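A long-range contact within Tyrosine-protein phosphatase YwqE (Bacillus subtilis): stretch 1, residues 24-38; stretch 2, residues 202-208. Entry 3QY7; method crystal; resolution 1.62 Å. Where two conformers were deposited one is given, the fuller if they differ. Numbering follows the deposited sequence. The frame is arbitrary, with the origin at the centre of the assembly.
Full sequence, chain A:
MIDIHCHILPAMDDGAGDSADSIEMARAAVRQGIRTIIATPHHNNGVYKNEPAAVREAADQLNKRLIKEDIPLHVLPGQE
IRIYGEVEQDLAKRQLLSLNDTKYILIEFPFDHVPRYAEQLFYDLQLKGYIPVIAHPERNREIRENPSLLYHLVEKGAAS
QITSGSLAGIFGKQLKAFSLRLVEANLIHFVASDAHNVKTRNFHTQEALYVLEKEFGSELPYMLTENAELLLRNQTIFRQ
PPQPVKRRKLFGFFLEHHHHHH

Stretch 1, residues 24-38: EMARAAVRQGIRTII
Stretch 2 (202-208) NFHTQEA

Residues 24-31 form the end of a helix that begins earlier in the chain. A turn at Gln 32 and Gly 33 and a loop through Arg 35 then lead into a strand at 36-38. The second stretch runs through Asn 202 (phi/psi -108/-159), Phe 203 (-80/-58) and a left-handed His 204 (58/30), and enters a helix at Thr 205, with His 204 as its N-cap residue. The two run in the same sense: the nearest CA atoms pair Met 25 with Asn 202 at 7.8 Å, Ala 29 with Phe 203 at 6.8 Å and Gln 32 with Thr 205 at 6.0 Å. Together they bury 427 Å².

The first helix closes in a Schellman motif. Gly 33 N bonds to Val 30 O at 3.0 Å and Ile 34 N to Ala 29 O at 3.0 Å. Gly 33 has phi/psi 89/10, where a side chain would be jammed against the carbonyl O of Gln 32.

Phe 203 (chi1 m, chi2 80°) supplies the apolar half of the contact. Ala 29 CB sits over one face of its ring, 4.1 Å from the centroid and 28° off the normal, a CH-pi contact. Ala 28 CB approaches Phe 203 CD1 at 4.2 Å, while Ile 34 (m, t) brings CD1 to 3.6 Å from Phe 203 CD2 and Ile 37 (m, t) places CD1 4.3 Å from Phe 203 CE2. Met 25 O lies 3.4 Å from Phe 203 CE1, but this carbonyl is satisfied within its own helix, accepting from Ala 29 N at 2.9 Å.

Gln 32 (chi1 m, chi2 m, chi3 7°) supplies the polar half, using both ends of its amide and its backbone carbonyl. Its OE1 accepts from Gln 206 N at 2.8 Å (161°), satisfying an amide in the first turn of the second helix, where no preceding turn can offer a carbonyl. Gln 206 (m, m, chi3 -31°) returns the bond: its NE2 donates to Gln 32 O at 2.8 Å, nearly linear at 171°. That carbonyl lies at the helix end, beyond the regular helical bonding. Gln 32 NE2 donates to Glu 207 OE1 at 3.1 Å (163°); Glu 207 has chi1 m and chi2 91°.

Gln 32 NE2 and His 204 N, 3.5 Å apart, are both donors and cannot bond directly. Water 1 reconciles them, accepting from His 204 N at 2.8 Å and, weakly, from Gln 32 NE2 at 2.8 Å.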

ATOM      1  N   GLU A  24     -15.914  -3.075 -11.834  1.00 14.53           N
ATOM      2  CA  GLU A  24     -15.711  -4.514 -11.590  1.00 14.68           C
ATOM      3  C   GLU A  24     -14.780  -4.760 -10.409  1.00 13.70           C
ATOM      4  O   GLU A  24     -15.015  -5.666  -9.594  1.00 13.97           O
ATOM      5  CB  GLU A  24     -15.194  -5.224 -12.838  1.00 15.51           C
ATOM      6  CG  GLU A  24     -16.167  -5.195 -14.003  1.00 19.54           C
ATOM      7  CD  GLU A  24     -17.514  -5.780 -13.638  1.00 25.17           C
ATOM      8  OE1 GLU A  24     -17.580  -7.005 -13.398  1.00 29.04           O
ATOM      9  OE2 GLU A  24     -18.499  -5.011 -13.567  1.00 29.04           O
ATOM     10  N   MET A  25     -13.732  -3.945 -10.314  1.00 13.61           N
ATOM     11  CA  MET A  25     -12.822  -4.045  -9.183  1.00 12.57           C
ATOM     12  C   MET A  25     -13.540  -3.695  -7.895  1.00 12.55           C
ATOM     13  O   MET A  25     -13.347  -4.364  -6.880  1.00 13.09           O
ATOM     14  CB  MET A  25     -11.590  -3.152  -9.380  1.00 12.09           C
ATOM     15  CG  MET A  25     -10.692  -3.628 -10.520  1.00 12.48           C
ATOM     16  SD  MET A  25      -9.374  -2.454 -10.924  1.00 13.22           S
ATOM     17  CE  MET A  25      -8.318  -2.550  -9.478  1.00 13.55           C
ATOM     18  N   ALA A  26     -14.370  -2.649  -7.935  1.00 12.36           N
ATOM     19  CA  ALA A  26     -15.126  -2.268  -6.750  1.00 12.30           C
ATOM     20  C   ALA A  26     -16.052  -3.394  -6.251  1.00 12.45           C
ATOM     21  O   ALA A  26     -16.116  -3.657  -5.046  1.00 12.43           O
ATOM     22  CB  ALA A  26     -15.906  -1.015  -7.015  1.00 12.55           C
ATOM     23  N   ARG A  27     -16.740  -4.062  -7.184  1.00 12.35           N
ATOM     24  CA  ARG A  27     -17.628  -5.162  -6.813  1.00 13.48           C
ATOM     25  C   ARG A  27     -16.825  -6.277  -6.137  1.00 12.79           C
ATOM     26  O   ARG A  27     -17.260  -6.843  -5.127  1.00 13.58           O
ATOM     27  CB  ARG A  27     -18.410  -5.708  -8.015  1.00 13.96           C
ATOM     28  CG  ARG A  27     -19.425  -4.744  -8.587  1.00 18.42           C
ATOM     29  CD  ARG A  27     -20.413  -5.427  -9.528  1.00 23.48           C
ATOM     30  NE  ARG A  27     -21.358  -4.448 -10.069  1.00 27.43           N
ATOM     31  CZ  ARG A  27     -21.385  -4.041 -11.338  1.00 29.40           C
ATOM     32  NH1 ARG A  27     -20.531  -4.541 -12.227  1.00 29.94           N
ATOM     33  NH2 ARG A  27     -22.280  -3.136 -11.724  1.00 30.89           N
ATOM     34  N   ALA A  28     -15.640  -6.557  -6.674  1.00 12.29           N
ATOM     35  CA  ALA A  28     -14.773  -7.591  -6.096  1.00 12.02           C
ATOM     36  C   ALA A  28     -14.313  -7.199  -4.702  1.00 12.12           C
ATOM     37  O   ALA A  28     -14.292  -8.030  -3.789  1.00 12.32           O
ATOM     38  CB  ALA A  28     -13.593  -7.844  -6.977  1.00 11.44           C
ATOM     39  N   ALA A  29     -13.938  -5.926  -4.541  1.00 11.56           N
ATOM     40  CA  ALA A  29     -13.541  -5.392  -3.244  1.00 11.82           C
ATOM     41  C   ALA A  29     -14.635  -5.595  -2.210  1.00 12.21           C
ATOM     42  O   ALA A  29     -14.375  -6.061  -1.107  1.00 12.17           O
ATOM     43  CB  ALA A  29     -13.164  -3.898  -3.358  1.00 11.39           C
ATOM     44  N   VAL A  30     -15.876  -5.298  -2.596  1.00 12.54           N
ATOM     45  CA  VAL A  30     -16.992  -5.414  -1.685  1.00 13.33           C
ATOM     46  C   VAL A  30     -17.194  -6.884  -1.289  1.00 13.18           C
ATOM     47  O   VAL A  30     -17.425  -7.179  -0.113  1.00 12.32           O
ATOM     48  CB  VAL A  30     -18.272  -4.825  -2.307  1.00 12.87           C
ATOM     49  CG1 VAL A  30     -19.509  -5.287  -1.560  1.00 13.41           C
ATOM     50  CG2 VAL A  30     -18.210  -3.288  -2.317  1.00 12.26           C
ATOM     51  N   ARG A  31     -17.078  -7.789  -2.255  1.00 14.06           N
ATOM     52  CA  ARG A  31     -17.215  -9.236  -1.963  1.00 14.86           C
ATOM     53  C   ARG A  31     -16.153  -9.719  -0.957  1.00 15.42           C
ATOM     54  O   ARG A  31     -16.396 -10.646  -0.179  1.00 16.39           O
ATOM     55  CB  ARG A  31     -17.217 -10.078  -3.235  1.00 16.00           C
ATOM     56  CG  ARG A  31     -18.427  -9.824  -4.148  1.00 18.63           C
ATOM     57  CD  ARG A  31     -18.539 -10.873  -5.237  1.00 21.83           C
ATOM     58  NE  ARG A  31     -17.242 -11.193  -5.836  1.00 26.75           N
ATOM     59  CZ  ARG A  31     -16.732 -10.620  -6.924  1.00 28.00           C
ATOM     60  NH1 ARG A  31     -17.405  -9.674  -7.586  1.00 29.40           N
ATOM     61  NH2 ARG A  31     -15.538 -11.015  -7.363  1.00 28.89           N
ATOM     62  N   GLN A  32     -15.012  -9.035  -0.938  1.00 14.41           N
ATOM     63  CA  GLN A  32     -13.907  -9.341  -0.023  1.00 14.79           C
ATOM     64  C   GLN A  32     -14.032  -8.673   1.353  1.00 14.52           C
ATOM     65  O   GLN A  32     -13.168  -8.866   2.221  1.00 15.25           O
ATOM     66  CB  GLN A  32     -12.566  -8.943  -0.685  1.00 14.23           C
ATOM     67  CG  GLN A  32     -12.127  -9.824  -1.837  1.00 16.46           C
ATOM     68  CD  GLN A  32     -11.425 -11.099  -1.383  1.00 19.14           C
ATOM     69  OE1 GLN A  32     -11.369 -11.399  -0.191  1.00 19.03           O
ATOM     70  NE2 GLN A  32     -10.848 -11.824  -2.332  1.00 21.91           N
ATOM     71  N   GLY A  33     -15.090  -7.891   1.568  1.00 14.57           N
ATOM     72  CA  GLY A  33     -15.293  -7.216   2.843  1.00 14.45           C
ATOM     73  C   GLY A  33     -14.662  -5.844   2.946  1.00 14.21           C
ATOM     74  O   GLY A  33     -14.622  -5.262   4.019  1.00 15.31           O
ATOM     75  N   ILE A  34     -14.182  -5.315   1.823  1.00 13.52           N
ATOM     76  CA  ILE A  34     -13.626  -3.964   1.799  1.00 12.82           C
ATOM     77  C   ILE A  34     -14.744  -2.940   1.588  1.00 12.96           C
ATOM     78  O   ILE A  34     -15.564  -3.113   0.681  1.00 14.19           O
ATOM     79  CB  ILE A  34     -12.540  -3.858   0.695  1.00 12.02           C
ATOM     80  CG1 ILE A  34     -11.405  -4.866   0.980  1.00 12.26           C
ATOM     81  CG2 ILE A  34     -12.045  -2.414   0.542  1.00 11.43           C
ATOM     82  CD1 ILE A  34     -10.457  -5.142  -0.208  1.00 12.98           C
ATOM     83  N   ARG A  35     -14.791  -1.905   2.436  1.00 12.64           N
ATOM     84  CA  ARG A  35     -15.797  -0.834   2.310  1.00 13.75           C
ATOM     85  C   ARG A  35     -15.156   0.474   1.875  1.00 12.16           C
ATOM     86  O   ARG A  35     -15.837   1.383   1.398  1.00 12.18           O
ATOM     87  CB  ARG A  35     -16.534  -0.559   3.640  1.00 14.97           C
ATOM     88  CG  ARG A  35     -16.728  -1.733   4.590  1.00 21.70           C
ATOM     89  CD  ARG A  35     -17.444  -2.915   3.971  1.00 29.22           C
ATOM     90  NE  ARG A  35     -18.865  -2.673   3.725  1.00 34.56           N
ATOM     91  CZ  ARG A  35     -19.418  -2.557   2.518  1.00 36.87           C
ATOM     92  NH1 ARG A  35     -18.677  -2.650   1.416  1.00 36.80           N
ATOM     93  NH2 ARG A  35     -20.727  -2.353   2.419  1.00 39.19           N
ATOM     94  N   THR A  36     -13.842   0.571   2.070  1.00 11.03           N
ATOM     95  CA  THR A  36     -13.149   1.824   1.840  1.00 10.37           C
ATOM     96  C   THR A  36     -11.830   1.509   1.155  1.00  9.54           C
ATOM     97  O   THR A  36     -11.099   0.643   1.631  1.00 11.19           O
ATOM     98  CB  THR A  36     -12.872   2.560   3.158  1.00 10.63           C
ATOM     99  OG1 THR A  36     -14.092   2.657   3.924  1.00 12.39           O
ATOM    100  CG2 THR A  36     -12.305   3.960   2.893  1.00 10.61           C
ATOM    101  N   ILE A  37     -11.538   2.208   0.055  1.00  9.57           N
ATOM    102  CA  ILE A  37     -10.275   2.046  -0.657  1.00  9.16           C
ATOM    103  C   ILE A  37      -9.580   3.381  -0.718  1.00  9.14           C
ATOM    104  O   ILE A  37     -10.187   4.378  -1.096  1.00  9.87           O
ATOM    105  CB  ILE A  37     -10.481   1.514  -2.102  1.00  8.66           C
ATOM    106  CG1 ILE A  37     -10.951   0.055  -2.040  1.00  9.74           C
ATOM    107  CG2 ILE A  37      -9.164   1.669  -2.910  1.00  8.97           C
ATOM    108  CD1 ILE A  37     -11.273  -0.586  -3.381  1.00 10.17           C
ATOM    109  N   ILE A  38      -8.303   3.413  -0.344  1.00  9.35           N
ATOM    110  CA  ILE A  38      -7.514   4.588  -0.666  1.00  9.68           C
ATOM    111  C   ILE A  38      -6.903   4.333  -2.047  1.00  9.78           C
ATOM    112  O   ILE A  38      -6.048   3.449  -2.202  1.00 10.76           O
ATOM    113  CB  ILE A  38      -6.410   4.875   0.361  1.00 10.21           C
ATOM    114  CG1 ILE A  38      -7.007   4.964   1.767  1.00 10.40           C
ATOM    115  CG2 ILE A  38      -5.680   6.161  -0.011  1.00 10.61           C
ATOM    116  CD1 ILE A  38      -5.930   5.143   2.895  1.00 12.88           C
ATOM    117  N   ASN A 202      -5.516  -9.139  -8.640  1.00 14.82           N
ATOM    118  CA  ASN A 202      -6.734  -8.775  -7.980  1.00 15.17           C
ATOM    119  C   ASN A 202      -6.627  -8.747  -6.446  1.00 14.98           C
ATOM    120  O   ASN A 202      -5.582  -8.529  -5.980  1.00 16.37           O
ATOM    121  CB  ASN A 202      -7.869  -9.605  -8.476  1.00 16.16           C
ATOM    122  CG  ASN A 202      -7.627 -11.021  -8.288  1.00 16.67           C
ATOM    123  OD1 ASN A 202      -6.756 -11.392  -7.559  1.00 20.77           O
ATOM    124  ND2 ASN A 202      -8.416 -11.832  -8.903  1.00 20.88           N
ATOM    125  N   PHE A 203      -7.700  -8.843  -5.701  1.00 13.64           N
ATOM    126  CA  PHE A 203      -7.591  -8.571  -4.287  1.00 13.36           C
ATOM    127  C   PHE A 203      -7.031  -9.686  -3.346  1.00 13.96           C
ATOM    128  O   PHE A 203      -6.018  -9.481  -2.733  1.00 13.69           O
ATOM    129  CB  PHE A 203      -8.950  -8.084  -3.776  1.00 13.45           C
ATOM    130  CG  PHE A 203      -9.336  -6.736  -4.287  1.00 12.02           C
ATOM    131  CD1 PHE A 203      -9.863  -6.599  -5.538  1.00 12.33           C
ATOM    132  CD2 PHE A 203      -9.151  -5.597  -3.552  1.00 12.00           C
ATOM    133  CE1 PHE A 203     -10.173  -5.403  -6.028  1.00 13.04           C
ATOM    134  CE2 PHE A 203      -9.476  -4.431  -4.048  1.00 11.05           C
ATOM    135  CZ  PHE A 203      -9.976  -4.318  -5.304  1.00 12.58           C
ATOM    136  N   HIS A 204      -7.673 -10.853  -3.320  1.00 14.43           N
ATOM    137  CA  HIS A 204      -7.193 -11.974  -2.501  1.00 14.30           C
ATOM    138  C   HIS A 204      -7.080 -11.637  -1.009  1.00 14.09           C
ATOM    139  O   HIS A 204      -6.264 -12.188  -0.262  1.00 13.29           O
ATOM    140  CB  HIS A 204      -5.938 -12.600  -3.132  1.00 15.02           C
ATOM    141  CG  HIS A 204      -6.285 -13.545  -4.238  1.00 17.62           C
ATOM    142  ND1 HIS A 204      -6.534 -14.883  -4.017  1.00 22.25           N
ATOM    143  CD2 HIS A 204      -6.553 -13.326  -5.544  1.00 20.92           C
ATOM    144  CE1 HIS A 204      -6.882 -15.460  -5.153  1.00 21.48           C
ATOM    145  NE2 HIS A 204      -6.888 -14.537  -6.098  1.00 23.42           N
ATOM    146  N   THR A 205      -7.956 -10.731  -0.596  1.00 13.26           N
ATOM    147  CA  THR A 205      -7.970 -10.175   0.745  1.00 13.07           C
ATOM    148  C   THR A 205      -8.227 -11.229   1.826  1.00 13.68           C
ATOM    149  O   THR A 205      -7.449 -11.360   2.777  1.00 13.37           O
ATOM    150  CB  THR A 205      -9.047  -9.071   0.835  1.00 12.81           C
ATOM    151  OG1 THR A 205      -8.959  -8.228  -0.328  1.00 11.92           O
ATOM    152  CG2 THR A 205      -8.854  -8.240   2.077  1.00 12.96           C
ATOM    153  N   GLN A 206      -9.321 -11.970   1.678  1.00 13.43           N
ATOM    154  CA  GLN A 206      -9.693 -12.987   2.662  1.00 14.15           C
ATOM    155  C   GLN A 206      -8.698 -14.134   2.683  1.00 14.13           C
ATOM    156  O   GLN A 206      -8.374 -14.665   3.766  1.00 14.58           O
ATOM    157  CB  GLN A 206     -11.116 -13.484   2.398  1.00 14.70           C
ATOM    158  CG  GLN A 206     -12.181 -12.418   2.675  1.00 16.52           C
ATOM    159  CD  GLN A 206     -12.238 -11.943   4.120  1.00 20.12           C
ATOM    160  OE1 GLN A 206     -11.941 -12.688   5.058  1.00 22.53           O
ATOM    161  NE2 GLN A 206     -12.625 -10.692   4.302  1.00 20.54           N
ATOM    162  N   GLU A 207      -8.194 -14.485   1.507  0.70 13.63           N
ATOM    163  CA  GLU A 207      -7.210 -15.547   1.367  0.70 13.65           C
ATOM    164  C   GLU A 207      -5.953 -15.236   2.189  0.70 13.90           C
ATOM    165  O   GLU A 207      -5.478 -16.085   2.955  0.70 13.67           O
ATOM    166  CB  GLU A 207      -6.915 -15.773  -0.114  0.70 13.97           C
ATOM    167  CG  GLU A 207      -8.136 -16.297  -0.894  0.70 14.82           C
ATOM    168  CD  GLU A 207      -9.045 -15.234  -1.544  0.70 16.36           C
ATOM    169  OE1 GLU A 207      -9.222 -14.092  -1.032  0.70 11.12           O
ATOM    170  OE2 GLU A 207      -9.626 -15.590  -2.603  0.70 18.74           O
ATOM    171  N   ALA A 208      -5.456 -14.005   2.059  1.00 12.59           N
ATOM    172  CA  ALA A 208      -4.305 -13.525   2.825  1.00 13.69           C
ATOM    173  C   ALA A 208      -4.555 -13.514   4.330  1.00 13.24           C
ATOM    174  O   ALA A 208      -3.675 -13.903   5.099  1.00 14.25           O
ATOM    175  CB  ALA A 208      -3.865 -12.138   2.333  1.00 13.42           C
TER
HETATM  176  O   HOH W   1      -9.650 -12.012  -4.878  1.00 24.54           O